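Local structure of PfhB2 (Pasteurella multocida, 6U8T) at the interface of chains A and B. The protein is a toxin whose YopT-type domain is a cysteine protease that probably cleaves proteins of the host cell. Numbering follows the deposited sequence. Chains: chain A/B, PfhB2.

The interface of chains A and B. Residues chain A 205, 208-210; chain B 128-130.
The carboxylate of A:Glu209 points its forked end at the hydroxyl of B:Ser130, while the aliphatic chain of B:Lys129 runs over one face. The hydroxyl lies beyond the fork, somewhat above the carboxylate plane and towards the face away from the lysine, and is shared nearly evenly. B:Ser130 OG is 3.1 Å from A:Glu209 OE1. It is 3.2 Å from A:Glu209 OE2, a weak, forked hydrogen bond in which the serine's one proton is shared between, or alternates between, the two oxygens. Past OE1, close to the same plane, stands the hydroxyl of B:Ser128, too far for a bond. On the lysine face the nearest methylene, B:Lys129 CD, is 4.1 Å from A:Glu209 OE2. The terminal amine B:Lys129 NZ remains 6.5 Å from A:Glu209 OE2, so any attraction would be long-range. CG of A:Glu209 lies anti to the carbonyl carbon (chi1 -73°), and a bend at chi2 (-58°) helps bring the carboxylate to chain B.

Alongside, a water joins three backbone groups. It is 2.9 Å from A:Lys208 O and equally 2.9 Å from A:Gly210 O, two carbonyls that flank A:Glu209, and it meets the amide B:Lys129 N at 2.6 Å (156° at H). The bridge links the two loops through main-chain groups. The patch belongs to a two-fold interface between identical chains, although the structure alone does not show that the dimer forms in solution. Beside the bridge, the A:Ala205 carbonyl abuts B:Lys129, its O 3.3 Å from the lysine CA.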
ATOM      1  N   ALA A 205       4.998  -8.950   2.816  1.00 24.30           N
ATOM      2  CA  ALA A 205       4.721  -9.979   1.793  1.00 25.60           C
ATOM      3  C   ALA A 205       3.427  -9.631   1.023  1.00 25.50           C
ATOM      4  O   ALA A 205       3.435  -9.742  -0.219  1.00 24.71           O
ATOM      5  CB  ALA A 205       4.638 -11.345   2.427  1.00 26.64           C
ATOM      6  N   LYS A 208      -2.055 -10.888  -1.624  1.00 42.02           N
ATOM      7  CA  LYS A 208      -2.308 -11.219  -3.046  1.00 42.78           C
ATOM      8  C   LYS A 208      -0.970 -11.600  -3.677  1.00 44.85           C
ATOM      9  O   LYS A 208       0.086 -11.315  -3.073  1.00 44.51           O
ATOM     10  CB  LYS A 208      -2.987 -10.041  -3.752  1.00 39.46           C
ATOM     11  CG  LYS A 208      -4.310  -9.644  -3.133  1.00 39.86           C
ATOM     12  CD  LYS A 208      -5.051  -8.602  -3.908  1.00 42.48           C
ATOM     13  CE  LYS A 208      -4.562  -7.186  -3.702  1.00 40.37           C
ATOM     14  NZ  LYS A 208      -5.653  -6.229  -4.016  1.00 43.22           N
ATOM     15  N   GLU A 209      -1.035 -12.261  -4.829  1.00 46.73           N
ATOM     16  CA  GLU A 209       0.108 -12.475  -5.745  1.00 52.17           C
ATOM     17  C   GLU A 209       0.256 -11.190  -6.554  1.00 48.35           C
ATOM     18  O   GLU A 209      -0.682 -10.388  -6.565  1.00 56.97           O
ATOM     19  CB  GLU A 209      -0.156 -13.717  -6.599  1.00 60.48           C
ATOM     20  CG  GLU A 209      -0.023 -15.007  -5.810  1.00 69.83           C
ATOM     21  CD  GLU A 209       1.337 -15.234  -5.148  1.00 77.72           C
ATOM     22  OE1 GLU A 209       2.339 -14.607  -5.603  1.00 74.02           O
ATOM     23  OE2 GLU A 209       1.393 -16.017  -4.164  1.00 75.02           O
ATOM     24  N   GLY A 210       1.418 -10.957  -7.166  1.00 45.67           N
ATOM     25  CA  GLY A 210       1.700  -9.684  -7.844  1.00 42.43           C
ATOM     26  C   GLY A 210       3.079  -9.146  -7.492  1.00 43.09           C
ATOM     27  O   GLY A 210       3.508  -9.250  -6.317  1.00 38.23           O
TER
ATOM     28  N   SER B 128       7.368 -10.579  -4.439  1.00 25.95           N
ATOM     29  CA  SER B 128       5.942 -10.946  -4.315  1.00 27.71           C
ATOM     30  C   SER B 128       5.752 -11.634  -2.968  1.00 28.07           C
ATOM     31  O   SER B 128       6.742 -11.913  -2.321  1.00 26.89           O
ATOM     32  CB  SER B 128       5.519 -11.835  -5.480  1.00 29.13           C
ATOM     33  OG  SER B 128       6.223 -13.062  -5.494  1.00 28.37           O
ATOM     34  N   LYS B 129       4.507 -11.899  -2.587  1.00 30.74           N
ATOM     35  CA  LYS B 129       4.135 -12.699  -1.394  1.00 31.33           C
ATOM     36  C   LYS B 129       5.045 -13.930  -1.284  1.00 33.53           C
ATOM     37  O   LYS B 129       5.415 -14.279  -0.164  1.00 35.99           O
ATOM     38  CB  LYS B 129       2.661 -13.092  -1.506  1.00 33.55           C
ATOM     39  CG  LYS B 129       2.179 -14.107  -0.490  1.00 36.54           C
ATOM     40  CD  LYS B 129       0.672 -14.288  -0.507  1.00 39.42           C
ATOM     41  CE  LYS B 129       0.126 -14.834   0.800  1.00 44.44           C
ATOM     42  NZ  LYS B 129       0.399 -13.909   1.942  1.00 47.85           N
ATOM     43  N   SER B 130       5.370 -14.594  -2.393  1.00 37.70           N
ATOM     44  CA  SER B 130       5.953 -15.968  -2.395  1.00 40.57           C
ATOM     45  C   SER B 130       7.363 -16.003  -2.995  1.00 36.82           C
ATOM     46  O   SER B 130       7.969 -17.054  -2.923  1.00 36.87           O
ATOM     47  CB  SER B 130       5.032 -16.920  -3.128  1.00 45.71           C
ATOM     48  OG  SER B 130       4.544 -16.303  -4.314  1.00 54.53           O
TER
HETATM   49  O   HOH W   1       2.702 -10.336  -3.716  1.00 37.85           O